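Local coordinates for uncharacterized protein (Danio rerio, PDB 5HBA) that forms the globular C1q head domain of complement 1qA and probably serves target recognition in the complement pathway of innate immunity, at residues A[8-13]-A[20-25]; A[54-59]-A[122-127]. All blocks are in the same frame, centred on the assembly; numbering follows the deposited sequence.

Contact 1: A[8-13]-A[20-25]. With SO4 (sulfate ion), chain D.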
loop_
_atom_site.group_PDB
_atom_site.type_symbol
_atom_site.label_atom_id
_atom_site.label_comp_id
_atom_site.label_asym_id
_atom_site.label_seq_id
_atom_site.Cartn_x
_atom_site.Cartn_y
_atom_site.Cartn_z
ATOM N N VAL A 8 5.963 -10.185 6.905
ATOM C CA VAL A 8 7.324 -10.367 7.419
ATOM C C VAL A 8 8.025 -9.028 7.618
ATOM O O VAL A 8 7.821 -8.087 6.844
ATOM C CB VAL A 8 8.166 -11.294 6.497
ATOM C CG1 VAL A 8 7.637 -12.721 6.570
ATOM C CG2 VAL A 8 8.127 -10.782 5.044
ATOM N N LEU A 9 8.841 -8.948 8.669
ATOM C CA LEU A 9 9.481 -7.696 9.066
ATOM C C LEU A 9 11.004 -7.798 9.061
ATOM O O LEU A 9 11.581 -8.802 9.492
ATOM C CB LEU A 9 8.989 -7.289 10.463
ATOM C CG LEU A 9 9.725 -6.211 11.269
ATOM C CD1 LEU A 9 9.599 -4.823 10.651
ATOM C CD2 LEU A 9 9.225 -6.199 12.708
ATOM N N ARG A 10 11.653 -6.755 8.563
ATOM C CA ARG A 10 13.102 -6.661 8.656
ATOM C C ARG A 10 13.425 -5.461 9.519
ATOM O O ARG A 10 13.092 -4.335 9.145
ATOM C CB ARG A 10 13.749 -6.467 7.280
ATOM C CG ARG A 10 15.277 -6.370 7.371
ATOM C CD ARG A 10 15.935 -5.976 6.052
ATOM N NE ARG A 10 17.372 -5.809 6.249
ATOM C CZ ARG A 10 18.275 -6.765 6.034
ATOM N NH1 ARG A 10 17.889 -7.958 5.587
ATOM N NH2 ARG A 10 19.565 -6.520 6.250
ATOM N N ASN A 11 14.044 -5.709 10.675
ATOM C CA ASN A 11 14.488 -4.651 11.578
ATOM C C ASN A 11 15.779 -5.091 12.255
ATOM O O ASN A 11 15.748 -5.760 13.283
ATOM C CB ASN A 11 13.427 -4.339 12.639
ATOM C CG ASN A 11 13.765 -3.090 13.462
ATOM O OD1 ASN A 11 14.465 -2.195 12.996
ATOM N ND2 ASN A 11 13.256 -3.030 14.685
ATOM N N GLU A 12 16.909 -4.727 11.655
ATOM C CA GLU A 12 18.210 -5.237 12.083
ATOM C C GLU A 12 19.350 -4.289 11.711
ATOM O O GLU A 12 19.173 -3.364 10.901
ATOM C CB GLU A 12 18.456 -6.635 11.490
ATOM C CG GLU A 12 18.170 -6.734 10.002
ATOM C CD GLU A 12 18.317 -8.148 9.450
ATOM O OE1 GLU A 12 19.464 -8.614 9.303
ATOM O OE2 GLU A 12 17.289 -8.790 9.138
ATOM N N THR A 13 20.514 -4.527 12.314
ATOM C CA THR A 13 21.689 -3.686 12.107
ATOM C C THR A 13 22.369 -4.029 10.779
ATOM O O THR A 13 23.007 -3.180 10.165
ATOM C CB THR A 13 22.697 -3.827 13.290
ATOM O OG1 THR A 13 22.029 -3.525 14.524
ATOM C CG2 THR A 13 23.899 -2.879 13.134
ATOM N N GLN A 20 20.069 -8.460 -4.253
ATOM C CA GLN A 20 19.778 -9.756 -3.653
ATOM C C GLN A 20 18.449 -9.609 -2.938
ATOM O O GLN A 20 18.087 -8.493 -2.529
ATOM C CB GLN A 20 20.858 -10.138 -2.627
ATOM C CG GLN A 20 22.236 -10.346 -3.241
ATOM C CD GLN A 20 23.245 -10.919 -2.254
ATOM O OE1 GLN A 20 23.050 -10.866 -1.039
ATOM N NE2 GLN A 20 24.330 -11.478 -2.780
ATOM N N PRO A 21 17.720 -10.719 -2.762
ATOM C CA PRO A 21 16.444 -10.613 -2.044
ATOM C C PRO A 21 16.616 -10.076 -0.627
ATOM O O PRO A 21 17.520 -10.500 0.106
ATOM C CB PRO A 21 15.935 -12.056 -2.010
ATOM C CG PRO A 21 16.522 -12.678 -3.238
ATOM C CD PRO A 21 17.870 -12.018 -3.449
ATOM N N VAL A 22 15.756 -9.141 -0.248
ATOM C CA VAL A 22 15.734 -8.671 1.135
ATOM C C VAL A 22 15.390 -9.839 2.035
ATOM O O VAL A 22 14.411 -10.562 1.772
ATOM C CB VAL A 22 14.672 -7.578 1.350
ATOM C CG1 VAL A 22 14.650 -7.139 2.833
ATOM C CG2 VAL A 22 14.934 -6.386 0.438
ATOM N N THR A 23 16.179 -10.039 3.088
ATOM C CA THR A 23 15.864 -11.073 4.078
ATOM C C THR A 23 15.254 -10.424 5.330
ATOM O O THR A 23 15.407 -9.212 5.547
ATOM C CB THR A 23 17.088 -11.966 4.412
ATOM O OG1 THR A 23 18.125 -11.166 4.986
ATOM C CG2 THR A 23 17.628 -12.647 3.134
ATOM N N PHE A 24 14.542 -11.212 6.131
ATOM C CA PHE A 24 13.744 -10.662 7.232
ATOM C C PHE A 24 14.060 -11.397 8.539
ATOM O O PHE A 24 14.414 -12.567 8.508
ATOM C CB PHE A 24 12.250 -10.786 6.898
ATOM C CG PHE A 24 11.849 -10.100 5.599
ATOM C CD1 PHE A 24 11.967 -10.754 4.383
ATOM C CD2 PHE A 24 11.347 -8.800 5.607
ATOM C CE1 PHE A 24 11.602 -10.130 3.189
ATOM C CE2 PHE A 24 10.987 -8.159 4.420
ATOM C CZ PHE A 24 11.114 -8.821 3.206
ATOM N N ASN A 25 13.941 -10.722 9.680
ATOM C CA ASN A 25 14.243 -11.368 10.965
ATOM C C ASN A 25 13.037 -11.531 11.900
ATOM O O ASN A 25 13.191 -11.933 13.054
ATOM C CB ASN A 25 15.403 -10.669 11.698
ATOM C CG ASN A 25 15.088 -9.234 12.059
ATOM O OD1 ASN A 25 14.411 -8.521 11.309
ATOM N ND2 ASN A 25 15.594 -8.790 13.203
HETATM S S SO4 D . 21.513 -7.617 14.000
HETATM O O1 SO4 D . 20.989 -8.958 14.238
HETATM O O2 SO4 D . 21.934 -7.501 12.606
HETATM O O3 SO4 D . 20.469 -6.617 14.253
HETATM O O4 SO4 D . 22.654 -7.334 14.872
HETATM O O HOH W 1 17.577 -11.041 7.889
#

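Contact 2: A[54-59]-A[122-127]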
loop_
_atom_site.group_PDB
_atom_site.type_symbol
_atom_site.label_atom_id
_atom_site.label_comp_id
_atom_site.label_asym_id
_atom_site.label_seq_id
_atom_site.Cartn_x
_atom_site.Cartn_y
_atom_site.Cartn_z
ATOM N N PHE A 54 4.808 -3.923 -0.125
ATOM C CA PHE A 54 5.872 -3.701 0.846
ATOM C C PHE A 54 5.911 -2.243 1.306
ATOM O O PHE A 54 5.430 -1.345 0.601
ATOM C CB PHE A 54 7.233 -4.110 0.268
ATOM C CG PHE A 54 7.687 -3.246 -0.869
ATOM C CD1 PHE A 54 8.402 -2.078 -0.630
ATOM C CD2 PHE A 54 7.394 -3.593 -2.176
ATOM C CE1 PHE A 54 8.805 -1.266 -1.664
ATOM C CE2 PHE A 54 7.800 -2.775 -3.236
ATOM C CZ PHE A 54 8.513 -1.617 -2.973
ATOM N N HIS A 55 6.504 -2.017 2.477
ATOM C CA HIS A 55 6.725 -0.662 2.996
ATOM C C HIS A 55 8.124 -0.647 3.589
ATOM O O HIS A 55 8.432 -1.433 4.501
ATOM C CB HIS A 55 5.713 -0.295 4.098
ATOM C CG HIS A 55 4.294 -0.611 3.757
ATOM N ND1 HIS A 55 3.514 0.176 2.939
ATOM C CD2 HIS A 55 3.487 -1.635 4.166
ATOM C CE1 HIS A 55 2.316 -0.347 2.833
ATOM N NE2 HIS A 55 2.263 -1.445 3.554
ATOM N N ALA A 56 8.981 0.234 3.086
ATOM C CA ALA A 56 10.394 0.149 3.456
ATOM C C ALA A 56 11.086 1.502 3.535
ATOM O O ALA A 56 10.765 2.416 2.767
ATOM C CB ALA A 56 11.137 -0.776 2.478
ATOM N N SER A 57 12.047 1.612 4.453
ATOM C CA SER A 57 12.840 2.826 4.594
ATOM C C SER A 57 14.325 2.571 4.804
ATOM O O SER A 57 14.734 1.592 5.442
ATOM C CB SER A 57 12.306 3.760 5.703
ATOM O OG SER A 57 11.970 3.067 6.881
ATOM N N SER A 58 15.119 3.484 4.263
ATOM C CA SER A 58 16.559 3.502 4.443
ATOM C C SER A 58 16.943 4.969 4.539
ATOM O O SER A 58 16.160 5.834 4.146
ATOM C CB SER A 58 17.235 2.882 3.221
ATOM O OG SER A 58 18.643 2.962 3.336
ATOM N N GLU A 59 18.137 5.255 5.046
ATOM C CA GLU A 59 18.640 6.625 5.048
ATOM C C GLU A 59 19.063 7.003 3.624
ATOM O O GLU A 59 19.784 6.249 2.965
ATOM C CB GLU A 59 19.822 6.755 6.019
ATOM C CG GLU A 59 20.434 8.153 6.118
ATOM C CD GLU A 59 19.716 9.050 7.117
ATOM O OE1 GLU A 59 18.577 8.712 7.517
ATOM O OE2 GLU A 59 20.295 10.092 7.504
ATOM N N LEU A 122 18.172 -1.448 6.212
ATOM C CA LEU A 122 16.862 -1.321 5.580
ATOM C C LEU A 122 15.759 -1.834 6.490
ATOM O O LEU A 122 15.769 -2.995 6.900
ATOM C CB LEU A 122 16.831 -2.081 4.253
ATOM C CG LEU A 122 15.494 -2.181 3.507
ATOM C CD1 LEU A 122 15.154 -0.863 2.805
ATOM C CD2 LEU A 122 15.550 -3.334 2.498
ATOM N N TYR A 123 14.803 -0.962 6.801
ATOM C CA TYR A 123 13.619 -1.363 7.536
ATOM C C TYR A 123 12.589 -1.758 6.498
ATOM O O TYR A 123 12.376 -1.022 5.534
ATOM C CB TYR A 123 13.109 -0.186 8.349
ATOM C CG TYR A 123 11.835 -0.435 9.121
ATOM C CD1 TYR A 123 11.862 -1.052 10.371
ATOM C CD2 TYR A 123 10.606 -0.016 8.619
ATOM C CE1 TYR A 123 10.689 -1.255 11.095
ATOM C CE2 TYR A 123 9.434 -0.222 9.329
ATOM C CZ TYR A 123 9.484 -0.842 10.559
ATOM O OH TYR A 123 8.323 -1.044 11.265
ATOM N N ALA A 124 11.972 -2.926 6.654
ATOM C CA ALA A 124 11.009 -3.361 5.643
ATOM C C ALA A 124 9.896 -4.237 6.198
ATOM O O ALA A 124 10.154 -5.135 6.995
ATOM C CB ALA A 124 11.738 -4.078 4.484
ATOM N N VAL A 125 8.665 -3.953 5.774
ATOM C CA VAL A 125 7.517 -4.815 6.032
ATOM C C VAL A 125 7.013 -5.302 4.672
ATOM O O VAL A 125 6.733 -4.496 3.788
ATOM C CB VAL A 125 6.388 -4.060 6.791
ATOM C CG1 VAL A 125 5.183 -4.971 7.007
ATOM C CG2 VAL A 125 6.894 -3.552 8.156
ATOM N N PHE A 126 6.948 -6.617 4.489
ATOM C CA PHE A 126 6.550 -7.202 3.211
ATOM C C PHE A 126 5.317 -8.045 3.496
ATOM O O PHE A 126 5.353 -8.934 4.361
ATOM C CB PHE A 126 7.687 -8.086 2.683
ATOM C CG PHE A 126 7.498 -8.586 1.271
ATOM C CD1 PHE A 126 6.617 -7.963 0.387
ATOM C CD2 PHE A 126 8.215 -9.697 0.823
ATOM C CE1 PHE A 126 6.462 -8.430 -0.916
ATOM C CE2 PHE A 126 8.063 -10.167 -0.487
ATOM C CZ PHE A 126 7.179 -9.534 -1.354
ATOM N N ASN A 127 4.229 -7.756 2.785
ATOM C CA ASN A 127 2.944 -8.416 3.018
ATOM C C ASN A 127 2.374 -9.043 1.753
ATOM O O ASN A 127 2.621 -8.563 0.638
ATOM C CB ASN A 127 1.931 -7.404 3.557
ATOM C CG ASN A 127 2.414 -6.716 4.812
ATOM O OD1 ASN A 127 2.882 -7.365 5.750
ATOM N ND2 ASN A 127 2.305 -5.387 4.838
HETATM O O HOH W 2 0.365 -3.150 3.908
#

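Contact 1: A[8-13]-A[20-25]
The Phe24 ring lies between two valine methyls: Val8 CG2 stands almost exactly on the normal of one face, a CH-pi contact 3.7 Å from the ring centroid, while Val22 CG1 covers the opposite face, displaced toward the rim. At the ring edge runs the backbone of Leu9 and Arg10. The second flat group, the Arg10 guanidinium, carries the Glu12 carboxylate over one face and meets the Thr23 carbonyl at its edge. This is a corner of the jelly-roll beta-sandwich of C1q domains, where the end of strand 5-10 meets the loop entering strand 26-30. Phe24, with CG anti to its carbonyl carbon (chi1 -57°), directs its ring into the sandwich, where Ile37, Ile106 and Phe126 also pack around it.

Arg10 extends from CG to NE and crosses the loop obliquely, CD against Val22 CG1, until Arg10 NH1 donates to Thr23 O at 2.8 Å; the donor approaches from above the carbonyl plane. NH2 is held by Ser14 O. Glu12 OE2 lies 3.7 Å from Arg10 NH1, a long salt bridge with the oxygen well out of the guanidinium plane, so the attraction is one of charge and probably favours the ionised carboxylate. A water that donates to OE2 also bonds Thr23 OG1.

Nearby, a sulfate, probably from the crystallisation liquor, is bound by Thr13 N. Beyond a weak bond from Asn25 N to Leu9 O, the Asn25 amide grips the Asn11 backbone twice: ND2 donates to Asn11 O at 3.0 Å from above the carbonyl plane, and OD1 accepts Asn11 N on an in-plane lone pair, 2.9 Å away and nearly straight at 175°.

Contact 2: A[54-59]-A[122-127]
Strands 48-59 and 120-133 pair antiparallel here within one of the two sheets of the C1q jelly roll; the axes of these short segments approach to 4.6 Å, their directions opposed at 174°. The register sets His55 opposite Val125 and Ser57 opposite Tyr123 as hydrogen-bonded pairs, alternating with the non-hydrogen-bonded pairs Phe54-Phe126 and Ala56-Ala124. Each hydrogen-bonded pair closes with two reciprocal bonds; Val125 N to His55 O, at 2.8 Å, is the straightest. Between them the strands come close enough for CA-H...O contacts, such as Ala56 CA to Tyr123 O at 3.1 Å.

The two faces differ. On that of Phe54, Ala56, Ala124 and Phe126, Ala56 CB and Ala124 CB lie side by side, 3.9 Å apart, and Leu122, CG anti to its backbone N, brings CD1 to Ala56 CB. Phe54 CB touches Phe126 CD1, but with chi1 at 67° the Phe54 ring swings away from the partner strand to pack on Leu64. The face of His55, Ser57, Tyr123 and Val125 carries polar groups as well: Ser57 OG packs against Tyr123 CB at 3.7 Å. The His55 ring and the Asn127 amide, their planes 57° apart, share a water, which sits at the ring edge 2.6 Å from His55 NE2 and accepts a weak bond from Asn127 ND2; ND2 also donates to Gly93 O of a second subunit. Ser91 OG bonds His55 ND1 and Ser7 OG bonds Asn127 OD1, fixing both groups.

Strand 48-59 is flanked on its other side by strand 87-98, and strand 120-133 by strand 5-10; Leu62, Leu64 and Leu66 of strand 62-68 pack against the apolar face, while Gly92, Gly93 and Leu76 of the second subunit meet the other.

Overall arrangement
From the N terminus, the end of strand 5-10 and the turn after it make up 8-13, and contact 1 closes a short excursion, through strand 15-16, as the chain returns at 20-25. Contact 2 opens only later, at 54-59, and closes a far longer loop when 122-127 arrives near the C terminus. The two closures thus follow in series, neither nested nor crossed, yet their centres lie about 8 Å apart. Arg10 N comes within 2.7 Å of Ala124 O, and the Phe24 ring packs on Phe126. Contact 1 ties the loop before strand 26-30 to strand 5-10, contact 2 ties strand 48-59 to strand 120-133, and the pairing of 5-10 with 120-133 joins them in one sheet.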